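Local atomic coordinates of probable amidase (Thermus thermophilus, PDB entry 2DC0), a protein that belongs to the amidase family, as a probable amidase of unassigned function whose alpha/beta fold wraps helices around a long, mixed central beta sheet. Residues Val233-Val237 against Leu267-Val271; Gly392-Leu398 against Leu410-Tyr416; Phe244-Leu249 against Thr383-Pro387; Asp2-Lys7 against Ser212-Phe218. One frame throughout, in Å; residues are numbered along the deposited sequence.

Contact 1 (Val233-Val237 against Leu267-Val271)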
loop_
_atom_site.group_PDB
_atom_site.type_symbol
_atom_site.label_atom_id
_atom_site.label_comp_id
_atom_site.label_asym_id
_atom_site.label_seq_id
_atom_site.Cartn_x
_atom_site.Cartn_y
_atom_site.Cartn_z
ATOM N N VAL A 233 22.129 10.069 13.059
ATOM C CA VAL A 233 22.151 8.614 13.054
ATOM C C VAL A 233 23.023 8.109 14.195
ATOM O O VAL A 233 24.154 8.558 14.357
ATOM C CB VAL A 233 22.710 8.065 11.725
ATOM C CG1 VAL A 233 22.836 6.553 11.807
ATOM C CG2 VAL A 233 21.801 8.459 10.575
ATOM N N GLN A 234 22.490 7.171 14.970
ATOM C CA GLN A 234 23.209 6.589 16.095
ATOM C C GLN A 234 22.799 5.136 16.275
ATOM O O GLN A 234 21.619 4.839 16.446
ATOM C CB GLN A 234 22.906 7.357 17.387
ATOM C CG GLN A 234 23.381 6.649 18.655
ATOM C CD GLN A 234 22.895 7.324 19.935
ATOM O OE1 GLN A 234 21.726 7.695 20.047
ATOM N NE2 GLN A 234 23.788 7.461 20.914
ATOM N N ASN A 235 23.770 4.230 16.225
ATOM C CA ASN A 235 23.482 2.812 16.408
ATOM C C ASN A 235 22.375 2.335 15.469
ATOM O O ASN A 235 21.376 1.763 15.900
ATOM C CB ASN A 235 23.083 2.557 17.860
ATOM C CG ASN A 235 24.222 2.827 18.831
ATOM O OD1 ASN A 235 24.009 3.274 19.960
ATOM N ND2 ASN A 235 25.440 2.544 18.395
ATOM N N PRO A 236 22.544 2.567 14.161
ATOM C CA PRO A 236 21.533 2.141 13.193
ATOM C C PRO A 236 21.357 0.626 13.213
ATOM O O PRO A 236 22.315 -0.118 13.430
ATOM C CB PRO A 236 22.095 2.644 11.867
ATOM C CG PRO A 236 23.580 2.543 12.082
ATOM C CD PRO A 236 23.735 3.101 13.476
ATOM N N VAL A 237 20.124 0.178 13.015
ATOM C CA VAL A 237 19.818 -1.249 12.989
ATOM C C VAL A 237 19.351 -1.556 11.570
ATOM O O VAL A 237 18.335 -1.034 11.116
ATOM C CB VAL A 237 18.688 -1.609 13.982
ATOM C CG1 VAL A 237 18.385 -3.100 13.909
ATOM C CG2 VAL A 237 19.104 -1.224 15.407
ATOM N N LEU A 267 31.512 -0.818 13.000
ATOM C CA LEU A 267 31.166 0.563 12.674
ATOM C C LEU A 267 30.085 1.087 13.615
ATOM O O LEU A 267 29.521 2.156 13.397
ATOM C CB LEU A 267 30.693 0.660 11.221
ATOM C CG LEU A 267 31.780 0.443 10.162
ATOM C CD1 LEU A 267 31.152 0.348 8.779
ATOM C CD2 LEU A 267 32.780 1.592 10.214
ATOM N N ARG A 268 29.801 0.317 14.660
ATOM C CA ARG A 268 28.808 0.696 15.656
ATOM C C ARG A 268 27.383 0.672 15.098
ATOM O O ARG A 268 26.583 1.573 15.351
ATOM C CB ARG A 268 29.138 2.082 16.216
ATOM C CG ARG A 268 30.542 2.193 16.809
ATOM C CD ARG A 268 30.675 1.405 18.102
ATOM N NE ARG A 268 31.997 1.570 18.711
ATOM C CZ ARG A 268 33.105 0.968 18.287
ATOM N NH1 ARG A 268 33.063 0.147 17.246
ATOM N NH2 ARG A 268 34.260 1.193 18.901
ATOM N N ALA A 269 27.085 -0.364 14.323
ATOM C CA ALA A 269 25.762 -0.563 13.746
ATOM C C ALA A 269 25.363 -1.995 14.073
ATOM O O ALA A 269 26.206 -2.797 14.472
ATOM C CB ALA A 269 25.803 -0.361 12.227
ATOM N N GLU A 270 24.084 -2.322 13.912
ATOM C CA GLU A 270 23.621 -3.680 14.184
ATOM C C GLU A 270 23.003 -4.272 12.924
ATOM O O GLU A 270 22.390 -3.562 12.126
ATOM C CB GLU A 270 22.580 -3.691 15.303
ATOM C CG GLU A 270 22.433 -5.060 15.962
ATOM C CD GLU A 270 21.120 -5.226 16.706
ATOM O OE1 GLU A 270 20.705 -4.279 17.405
ATOM O OE2 GLU A 270 20.508 -6.312 16.596
ATOM N N VAL A 271 23.174 -5.577 12.752
ATOM C CA VAL A 271 22.638 -6.276 11.594
ATOM C C VAL A 271 21.712 -7.400 12.043
ATOM O O VAL A 271 22.129 -8.296 12.778
ATOM C CB VAL A 271 23.769 -6.894 10.748
ATOM C CG1 VAL A 271 23.186 -7.605 9.539
ATOM C CG2 VAL A 271 24.747 -5.804 10.315
HETATM O O HOH W 1 26.546 4.291 15.822
#

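Contact 2 (Gly392-Leu398 against Leu410-Tyr416)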
loop_
_atom_site.group_PDB
_atom_site.type_symbol
_atom_site.label_atom_id
_atom_site.label_comp_id
_atom_site.label_asym_id
_atom_site.label_seq_id
_atom_site.Cartn_x
_atom_site.Cartn_y
_atom_site.Cartn_z
ATOM N N GLY A 392 5.986 1.160 -3.417
ATOM C CA GLY A 392 6.145 2.589 -3.168
ATOM C C GLY A 392 6.991 3.138 -2.030
ATOM O O GLY A 392 6.895 4.332 -1.727
ATOM N N VAL A 393 7.831 2.311 -1.411
ATOM C CA VAL A 393 8.649 2.775 -0.293
ATOM C C VAL A 393 9.950 3.442 -0.736
ATOM O O VAL A 393 10.529 3.082 -1.760
ATOM C CB VAL A 393 8.971 1.616 0.674
ATOM C CG1 VAL A 393 7.674 1.076 1.266
ATOM C CG2 VAL A 393 9.717 0.510 -0.047
ATOM N N PRO A 394 10.425 4.439 0.033
ATOM C CA PRO A 394 11.663 5.153 -0.299
ATOM C C PRO A 394 12.870 4.229 -0.318
ATOM O O PRO A 394 13.128 3.517 0.649
ATOM C CB PRO A 394 11.750 6.224 0.789
ATOM C CG PRO A 394 11.077 5.561 1.967
ATOM C CD PRO A 394 9.880 4.898 1.325
ATOM N N THR A 395 13.605 4.243 -1.425
ATOM C CA THR A 395 14.769 3.381 -1.571
ATOM C C THR A 395 15.945 4.109 -2.212
ATOM O O THR A 395 15.822 4.701 -3.283
ATOM C CB THR A 395 14.424 2.147 -2.417
ATOM O OG1 THR A 395 13.218 1.553 -1.913
ATOM C CG2 THR A 395 15.553 1.131 -2.349
ATOM N N LEU A 396 17.087 4.058 -1.538
ATOM C CA LEU A 396 18.298 4.703 -2.017
ATOM C C LEU A 396 19.277 3.684 -2.586
ATOM O O LEU A 396 19.395 2.575 -2.063
ATOM C CB LEU A 396 18.980 5.436 -0.857
ATOM C CG LEU A 396 20.320 6.102 -1.151
ATOM C CD1 LEU A 396 20.080 7.318 -2.052
ATOM C CD2 LEU A 396 20.985 6.541 0.150
ATOM N N ALA A 397 19.962 4.052 -3.666
ATOM C CA ALA A 397 20.988 3.187 -4.239
ATOM C C ALA A 397 22.278 4.003 -4.191
ATOM O O ALA A 397 22.309 5.137 -4.663
ATOM C CB ALA A 397 20.649 2.810 -5.694
ATOM N N LEU A 398 23.318 3.447 -3.579
ATOM C CA LEU A 398 24.617 4.112 -3.505
ATOM C C LEU A 398 25.728 3.080 -3.659
ATOM O O LEU A 398 25.564 1.919 -3.279
ATOM C CB LEU A 398 24.788 4.870 -2.174
ATOM C CG LEU A 398 24.306 4.298 -0.829
ATOM C CD1 LEU A 398 24.478 2.808 -0.749
ATOM C CD2 LEU A 398 25.093 5.006 0.281
ATOM N N LEU A 410 24.386 -0.520 -3.528
ATOM C CA LEU A 410 23.691 -1.024 -2.346
ATOM C C LEU A 410 22.347 -0.327 -2.193
ATOM O O LEU A 410 22.232 0.879 -2.425
ATOM C CB LEU A 410 24.522 -0.759 -1.085
ATOM C CG LEU A 410 23.914 -1.179 0.257
ATOM C CD1 LEU A 410 23.939 -2.709 0.376
ATOM C CD2 LEU A 410 24.716 -0.564 1.410
ATOM N N GLN A 411 21.331 -1.086 -1.805
ATOM C CA GLN A 411 20.006 -0.519 -1.594
ATOM C C GLN A 411 19.742 -0.328 -0.111
ATOM O O GLN A 411 20.047 -1.200 0.696
ATOM C CB GLN A 411 18.917 -1.436 -2.153
ATOM C CG GLN A 411 18.775 -1.428 -3.658
ATOM C CD GLN A 411 17.568 -2.235 -4.103
ATOM O OE1 GLN A 411 17.589 -3.465 -4.076
ATOM N NE2 GLN A 411 16.504 -1.546 -4.491
ATOM N N VAL A 412 19.188 0.832 0.229
ATOM C CA VAL A 412 18.815 1.166 1.593
ATOM C C VAL A 412 17.310 1.387 1.476
ATOM O O VAL A 412 16.874 2.339 0.835
ATOM C CB VAL A 412 19.491 2.471 2.076
ATOM C CG1 VAL A 412 19.094 2.752 3.527
ATOM C CG2 VAL A 412 21.020 2.352 1.957
ATOM N N VAL A 413 16.529 0.494 2.079
ATOM C CA VAL A 413 15.066 0.540 2.009
ATOM C C VAL A 413 14.400 0.978 3.309
ATOM O O VAL A 413 14.630 0.375 4.355
ATOM C CB VAL A 413 14.505 -0.857 1.647
ATOM C CG1 VAL A 413 12.999 -0.788 1.448
ATOM C CG2 VAL A 413 15.200 -1.392 0.397
ATOM N N GLY A 414 13.556 2.006 3.243
ATOM C CA GLY A 414 12.877 2.480 4.443
ATOM C C GLY A 414 11.367 2.317 4.380
ATOM O O GLY A 414 10.825 1.892 3.356
ATOM N N ALA A 415 10.688 2.646 5.475
ATOM C CA ALA A 415 9.236 2.553 5.541
ATOM C C ALA A 415 8.628 3.652 4.681
ATOM O O ALA A 415 9.273 4.659 4.402
ATOM C CB ALA A 415 8.757 2.704 6.994
ATOM N N TYR A 416 7.379 3.447 4.278
ATOM C CA TYR A 416 6.655 4.396 3.448
ATOM C C TYR A 416 6.698 5.779 4.104
ATOM O O TYR A 416 6.441 5.914 5.300
ATOM C CB TYR A 416 5.208 3.916 3.295
ATOM C CG TYR A 416 4.540 4.325 2.001
ATOM C CD1 TYR A 416 4.299 3.398 0.987
ATOM C CD2 TYR A 416 4.144 5.640 1.792
ATOM C CE1 TYR A 416 3.674 3.778 -0.208
ATOM C CE2 TYR A 416 3.522 6.029 0.608
ATOM C CZ TYR A 416 3.292 5.094 -0.383
ATOM O OH TYR A 416 2.677 5.494 -1.540
#

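Contact 3 (Phe244-Leu249 against Thr383-Pro387)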
loop_
_atom_site.group_PDB
_atom_site.type_symbol
_atom_site.label_atom_id
_atom_site.label_comp_id
_atom_site.label_asym_id
_atom_site.label_seq_id
_atom_site.Cartn_x
_atom_site.Cartn_y
_atom_site.Cartn_z
ATOM N N PHE A 244 14.936 -13.791 0.995
ATOM C CA PHE A 244 14.631 -13.161 -0.285
ATOM C C PHE A 244 15.854 -13.188 -1.209
ATOM O O PHE A 244 15.731 -13.386 -2.422
ATOM C CB PHE A 244 14.205 -11.707 -0.070
ATOM C CG PHE A 244 13.933 -10.959 -1.344
ATOM C CD1 PHE A 244 12.799 -11.234 -2.098
ATOM C CD2 PHE A 244 14.827 -9.996 -1.803
ATOM C CE1 PHE A 244 12.559 -10.557 -3.299
ATOM C CE2 PHE A 244 14.600 -9.312 -3.003
ATOM C CZ PHE A 244 13.467 -9.594 -3.748
ATOM N N LEU A 245 17.035 -12.990 -0.632
ATOM C CA LEU A 245 18.282 -12.957 -1.409
ATOM C C LEU A 245 18.859 -14.321 -1.760
ATOM O O LEU A 245 19.701 -14.441 -2.651
ATOM C CB LEU A 245 19.342 -12.156 -0.650
ATOM C CG LEU A 245 19.065 -10.663 -0.452
ATOM C CD1 LEU A 245 20.124 -10.070 0.469
ATOM C CD2 LEU A 245 19.067 -9.955 -1.799
ATOM N N GLU A 246 18.407 -15.345 -1.052
ATOM C CA GLU A 246 18.881 -16.699 -1.276
ATOM C C GLU A 246 18.913 -17.088 -2.757
ATOM O O GLU A 246 17.881 -17.138 -3.421
ATOM C CB GLU A 246 17.999 -17.666 -0.491
ATOM C CG GLU A 246 18.470 -19.096 -0.511
ATOM C CD GLU A 246 17.758 -19.929 0.526
ATOM O OE1 GLU A 246 18.068 -19.774 1.725
ATOM O OE2 GLU A 246 16.876 -20.726 0.150
ATOM N N GLY A 247 20.116 -17.345 -3.265
ATOM C CA GLY A 247 20.283 -17.745 -4.650
ATOM C C GLY A 247 20.093 -16.668 -5.708
ATOM O O GLY A 247 20.171 -16.956 -6.902
ATOM N N ARG A 248 19.867 -15.426 -5.299
ATOM C CA ARG A 248 19.651 -14.366 -6.277
ATOM C C ARG A 248 20.826 -13.414 -6.485
ATOM O O ARG A 248 20.714 -12.428 -7.209
ATOM C CB ARG A 248 18.387 -13.579 -5.920
ATOM C CG ARG A 248 17.117 -14.429 -6.002
ATOM C CD ARG A 248 15.877 -13.581 -6.219
ATOM N NE ARG A 248 14.644 -14.368 -6.263
ATOM C CZ ARG A 248 14.194 -15.041 -7.322
ATOM N NH1 ARG A 248 14.870 -15.044 -8.464
ATOM N NH2 ARG A 248 13.047 -15.709 -7.238
ATOM N N LEU A 249 21.956 -13.715 -5.859
ATOM C CA LEU A 249 23.144 -12.886 -6.002
ATOM C C LEU A 249 24.244 -13.672 -6.706
ATOM O O LEU A 249 24.258 -14.901 -6.666
ATOM C CB LEU A 249 23.651 -12.450 -4.624
ATOM C CG LEU A 249 22.727 -11.556 -3.797
ATOM C CD1 LEU A 249 23.383 -11.239 -2.464
ATOM C CD2 LEU A 249 22.432 -10.282 -4.565
ATOM N N THR A 383 14.554 -8.351 -10.238
ATOM C CA THR A 383 13.989 -8.951 -9.031
ATOM C C THR A 383 14.411 -8.291 -7.720
ATOM O O THR A 383 13.604 -8.180 -6.795
ATOM C CB THR A 383 14.333 -10.455 -8.942
ATOM O OG1 THR A 383 13.864 -11.125 -10.119
ATOM C CG2 THR A 383 13.666 -11.082 -7.726
ATOM N N LEU A 384 15.675 -7.824 -7.604
ATOM C CA LEU A 384 16.188 -7.184 -6.395
ATOM C C LEU A 384 15.597 -5.800 -6.125
ATOM O O LEU A 384 15.466 -5.382 -4.974
ATOM C CB LEU A 384 17.710 -7.063 -6.473
ATOM C CG LEU A 384 18.460 -8.392 -6.557
ATOM C CD1 LEU A 384 19.947 -8.129 -6.701
ATOM C CD2 LEU A 384 18.168 -9.228 -5.323
ATOM N N THR A 385 15.235 -5.092 -7.183
ATOM C CA THR A 385 14.704 -3.746 -7.031
ATOM C C THR A 385 13.190 -3.577 -7.108
ATOM O O THR A 385 12.613 -2.774 -6.371
ATOM C CB THR A 385 15.335 -2.814 -8.075
ATOM O OG1 THR A 385 15.234 -3.414 -9.374
ATOM C CG2 THR A 385 16.808 -2.576 -7.752
ATOM N N LEU A 386 12.537 -4.336 -7.977
ATOM C CA LEU A 386 11.100 -4.176 -8.167
ATOM C C LEU A 386 10.151 -4.191 -6.960
ATOM O O LEU A 386 9.135 -3.504 -6.972
ATOM C CB LEU A 386 10.614 -5.180 -9.231
ATOM C CG LEU A 386 10.596 -6.692 -8.946
ATOM C CD1 LEU A 386 9.391 -7.031 -8.086
ATOM C CD2 LEU A 386 10.512 -7.457 -10.282
ATOM N N PRO A 387 10.468 -4.950 -5.897
ATOM C CA PRO A 387 9.548 -4.966 -4.751
ATOM C C PRO A 387 9.301 -3.605 -4.111
ATOM O O PRO A 387 8.174 -3.270 -3.750
ATOM C CB PRO A 387 10.230 -5.923 -3.768
ATOM C CG PRO A 387 11.053 -6.816 -4.660
ATOM C CD PRO A 387 11.625 -5.827 -5.645
#

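Contact 4 (Asp2-Lys7 against Ser212-Phe218)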
loop_
_atom_site.group_PDB
_atom_site.type_symbol
_atom_site.label_atom_id
_atom_site.label_comp_id
_atom_site.label_asym_id
_atom_site.label_seq_id
_atom_site.Cartn_x
_atom_site.Cartn_y
_atom_site.Cartn_z
ATOM N N ASP A 2 30.299 18.052 -6.786
ATOM C CA ASP A 2 28.866 17.793 -6.781
ATOM C C ASP A 2 28.073 19.098 -6.733
ATOM O O ASP A 2 28.656 20.183 -6.719
ATOM C CB ASP A 2 28.476 16.868 -5.618
ATOM C CG ASP A 2 28.711 17.492 -4.256
ATOM O OD1 ASP A 2 29.115 18.670 -4.185
ATOM O OD2 ASP A 2 28.482 16.794 -3.248
ATOM N N LEU A 3 26.748 18.984 -6.720
ATOM C CA LEU A 3 25.862 20.148 -6.701
ATOM C C LEU A 3 26.139 21.159 -5.597
ATOM O O LEU A 3 26.261 22.354 -5.862
ATOM C CB LEU A 3 24.398 19.706 -6.589
ATOM C CG LEU A 3 23.683 19.186 -7.836
ATOM C CD1 LEU A 3 22.322 18.633 -7.447
ATOM C CD2 LEU A 3 23.533 20.321 -8.842
ATOM N N LEU A 4 26.225 20.680 -4.360
ATOM C CA LEU A 4 26.451 21.568 -3.228
ATOM C C LEU A 4 27.828 22.227 -3.222
ATOM O O LEU A 4 27.964 23.359 -2.767
ATOM C CB LEU A 4 26.194 20.818 -1.917
ATOM C CG LEU A 4 24.733 20.361 -1.769
ATOM C CD1 LEU A 4 24.552 19.586 -0.469
ATOM C CD2 LEU A 4 23.815 21.571 -1.789
ATOM N N GLU A 5 28.843 21.540 -3.737
ATOM C CA GLU A 5 30.172 22.134 -3.777
ATOM C C GLU A 5 30.191 23.209 -4.865
ATOM O O GLU A 5 30.761 24.284 -4.677
ATOM C CB GLU A 5 31.241 21.083 -4.082
ATOM C CG GLU A 5 32.663 21.598 -3.870
ATOM C CD GLU A 5 33.714 20.719 -4.520
ATOM O OE1 GLU A 5 33.745 19.498 -4.229
ATOM O OE2 GLU A 5 34.519 21.251 -5.319
ATOM N N ALA A 6 29.561 22.916 -6.003
ATOM C CA ALA A 6 29.503 23.876 -7.104
ATOM C C ALA A 6 28.708 25.097 -6.659
ATOM O O ALA A 6 29.028 26.231 -7.015
ATOM C CB ALA A 6 28.845 23.243 -8.325
ATOM N N LYS A 7 27.668 24.853 -5.871
ATOM C CA LYS A 7 26.823 25.921 -5.366
ATOM C C LYS A 7 27.642 26.819 -4.438
ATOM O O LYS A 7 27.400 28.023 -4.354
ATOM C CB LYS A 7 25.633 25.312 -4.620
ATOM C CG LYS A 7 24.588 26.304 -4.158
ATOM C CD LYS A 7 23.356 25.577 -3.635
ATOM C CE LYS A 7 22.329 26.557 -3.102
ATOM N NZ LYS A 7 22.852 27.278 -1.908
ATOM N N SER A 212 26.390 12.316 -4.931
ATOM C CA SER A 212 26.489 12.137 -3.484
ATOM C C SER A 212 25.114 12.070 -2.840
ATOM O O SER A 212 24.111 12.485 -3.433
ATOM C CB SER A 212 27.264 13.299 -2.862
ATOM O OG SER A 212 26.554 14.512 -3.067
ATOM N N VAL A 213 25.067 11.561 -1.613
ATOM C CA VAL A 213 23.803 11.459 -0.909
ATOM C C VAL A 213 23.264 12.833 -0.510
ATOM O O VAL A 213 22.049 13.052 -0.527
ATOM C CB VAL A 213 23.925 10.570 0.348
ATOM C CG1 VAL A 213 22.610 10.580 1.123
ATOM C CG2 VAL A 213 24.276 9.141 -0.062
ATOM N N ARG A 214 24.152 13.764 -0.163
ATOM C CA ARG A 214 23.689 15.096 0.233
ATOM C C ARG A 214 23.018 15.796 -0.949
ATOM O O ARG A 214 22.085 16.579 -0.768
ATOM C CB ARG A 214 24.845 15.948 0.779
ATOM C CG ARG A 214 25.923 16.301 -0.230
ATOM C CD ARG A 214 26.965 17.218 0.395
ATOM N NE ARG A 214 27.902 17.739 -0.595
ATOM C CZ ARG A 214 28.823 18.662 -0.332
ATOM N NH1 ARG A 214 28.929 19.163 0.894
ATOM N NH2 ARG A 214 29.635 19.093 -1.289
ATOM N N ASP A 215 23.491 15.507 -2.159
ATOM C CA ASP A 215 22.893 16.083 -3.358
ATOM C C ASP A 215 21.514 15.459 -3.582
ATOM O O ASP A 215 20.563 16.147 -3.969
ATOM C CB ASP A 215 23.762 15.814 -4.589
ATOM C CG ASP A 215 24.838 16.871 -4.794
ATOM O OD1 ASP A 215 25.051 17.715 -3.896
ATOM O OD2 ASP A 215 25.478 16.854 -5.864
ATOM N N ALA A 216 21.410 14.151 -3.344
ATOM C CA ALA A 216 20.144 13.438 -3.529
ATOM C C ALA A 216 19.051 14.033 -2.640
ATOM O O ALA A 216 17.918 14.232 -3.079
ATOM C CB ALA A 216 20.332 11.939 -3.220
ATOM N N HIS A 217 19.395 14.292 -1.381
ATOM C CA HIS A 217 18.467 14.887 -0.425
ATOM C C HIS A 217 18.107 16.316 -0.851
ATOM O O HIS A 217 16.940 16.703 -0.870
ATOM C CB HIS A 217 19.107 14.924 0.965
ATOM C CG HIS A 217 18.427 15.859 1.918
ATOM N ND1 HIS A 217 17.193 15.592 2.474
ATOM C CD2 HIS A 217 18.796 17.074 2.389
ATOM C CE1 HIS A 217 16.832 16.601 3.246
ATOM N NE2 HIS A 217 17.787 17.513 3.213
ATOM N N PHE A 218 19.130 17.089 -1.185
ATOM C CA PHE A 218 18.971 18.477 -1.602
ATOM C C PHE A 218 18.016 18.602 -2.782
ATOM O O PHE A 218 17.066 19.390 -2.754
ATOM C CB PHE A 218 20.345 19.046 -1.977
ATOM C CG PHE A 218 20.316 20.473 -2.463
ATOM C CD1 PHE A 218 19.766 21.485 -1.680
ATOM C CD2 PHE A 218 20.875 20.809 -3.692
ATOM C CE1 PHE A 218 19.774 22.814 -2.114
ATOM C CE2 PHE A 218 20.888 22.137 -4.135
ATOM C CZ PHE A 218 20.336 23.137 -3.340
#

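Contact 1 (Val233-Val237 against Leu267-Val271)
The flat carboxamide of Asn-235 meets the segment Leu-267 to Val-271 through ND2, which donates a weak bond to Arg-268 O at 3.4 Å. A chi1 of -65° sets CG beside the backbone N, and from there ND2 reaches this carbonyl. A water reinforces the link, accepting from Asn-235 N and donating to Arg-268 O, while the CA-H of Asn-235 also approaches the same oxygen. The ring of Pro-236 presents CG to the CB of Ala-269, 3.7 Å away. Beyond it the Glu-270 carboxylate lies alongside Val-237, its OE1 4.0 Å from Val-237 CG2, while OE2 forms a salt bridge with Arg-272. Backbone order begins where Glu-270 N donates to Pro-236 O at 2.9 Å and nearly straight (165°), a bond that opens the parallel pairing of Val-237 with Glu-270. The contact thus shows two loops converging into a sheet edge. Strand 270-273 is outermost in this chain's sheet, strand 237-240 lies next to it, and Val-237 is bonded to Asp-349 just ahead of strand 350-354. Helix 419-430 packs against the contact, with Trp-428 touching both Pro-236 and Ala-269.

Contact 2 (Gly392-Leu398 against Leu410-Tyr416)
Val-393 sits astride the carbonyl of Gly-414, its CB 3.3 Å from Gly-414 O and its two methyls reaching past the oxygen: CG1 toward Tyr-416, CG2 onto Val-413 CG1. That buried oxygen has no polar partner in the model; Val-393 packs its carbons against it. The ring of Pro-394 fits against the next carbonyl, with CD 3.1 Å from Ala-415 O. Gly-392, which follows helix 386-390 and closes it with a Schellman motif, bears no side chain, and the Tyr-416 ring can therefore lie close to the backbone, one face taking Gly-392 O toward its rim. Farther along, the interlocking becomes regular. Leu-398 CG lies between its backbone N and carbonyl carbon (chi1 40°), which folds CD1 over the neighbouring strand to 3.6 Å from Leu-410 CB. On the other face, Thr-395 CG2 lies beside Val-413 CG2, and Thr-395 OG1 donates to Val-393 O. Between the two faces, the hydrogen-bonded pairs Leu-396/Val-412 and Leu-398/Leu-410 set the antiparallel register, and Gly-414 N continues it to Pro-394 O at 3.0 Å and 175°. This hairpin lies between strands 182-185 and 350-354. Phe-388 of helix 386-390 covers the Thr-395 and Val-413 face, helix 419-430 covers Leu-396 and Val-412, and Arg-338 of the second subunit packs on Tyr-416.

Contact 3 (Phe244-Leu249 against Thr383-Pro387)
Leu-384 meets two leucines with its two methyls: CD2 lies 3.7 Å from Leu-245 CD2, and CD1 lies 3.9 Å from Leu-249 CD2, the side chains crossing at about a right angle in both pairs. Phe-244 reaches the same segment with the far end of its ring. CZ approaches Pro-387 CG at 3.8 Å, and Thr-383 O lies in the ring plane at the edge, 3.4 Å from CZ, where it faces the electropositive rim. Thr-383 also lays CG2 over one face of the Arg-248 guanidinium, 3.7 Å from Arg-248 CD. That methyl is anti to the threonine's backbone N (chi1 -57° for OG1), and the bond from OG1 to Glu-379 O in the preceding helix is consistent with this rotation being held. In the next shell, a type II turn sets Arg-248 and Leu-249: Arg-248 N returns to Leu-245 O at 2.8 Å, and Gly-247 takes the positive phi of the third position. Ser-372 and Glu-371 hold Gly-247 and Leu-249 from the hairpin loop between strands 367-370 and 373-376. The turn belongs to the beta-alpha-beta crossover joining parallel strands 237-240 and 270-273, here packed against the link between helices 377-382 and 386-390.

Contact 4 (Asp2-Lys7 against Ser212-Phe218)
Arg-214 grips the carboxylate of Asp-2 side-on, NE to Asp-2 OD2 at 2.9 Å and NH2 to Asp-2 OD1 at 3.0 Å, the planes 32° apart. Each acid oxygen has a second donor: Ser-212 OG reaches OD2 from the anti side, and OD1 accepts from Glu-5 N, the bond by which Asp-2 caps its own helix. Beside Asp-2, Asp-215 accepts Leu-3 N on OD2 at 2.6 Å and Leu-4 N on OD1 at 3.2 Å, so two buried carboxylates share the first turn of one helix. Their oxygens approach to 3.6 Å (Asp-2 OD2 to Asp-215 OD1), a closeness the amides, helix end and arginine would be expected to offset. Each helix carries its own N-cap, Asp-2 for 3-11 and Ser-212 for 213-224, while Asp-215 adds acceptors from across the contact; the two short segments run at 83°. Toward the exposed Arg-214 the contact turns apolar. Leu-4 lies with CB over the centre of the Arg-214 guanidinium and CD2 over the face of the Phe-218 ring, a CH-pi contact 3.7 Å from the centroid. At the sparser end Lys-7 brings only CD and CE near Phe-218 CZ, NZ pairing with Glu-11.

Overall arrangement
The centre of contact 2 lies nearest the chain's centre, about 12 Å away, and that of contact 1, a surface contact, about 26 Å. Both belong to one mixed sheet, at its interior and its edge, and helix 419-430 packs against both. Contact 3 is also buried, but joins its segments by packing, largely of side chains, without hydrogen bonds between them. It touches contact 2 through Leu-384, Thr-385 and Gln-411, and helix 386-390 leads directly into strand 395-403. Contact 4, partly buried, combines a salt bridge and capped helix ends with apolar packing; its Val-213 touches Leu-396 and Leu-398 of contact 2. Backbone pairing thus dominates the centre, while water and weak bonds supplement it at the edge.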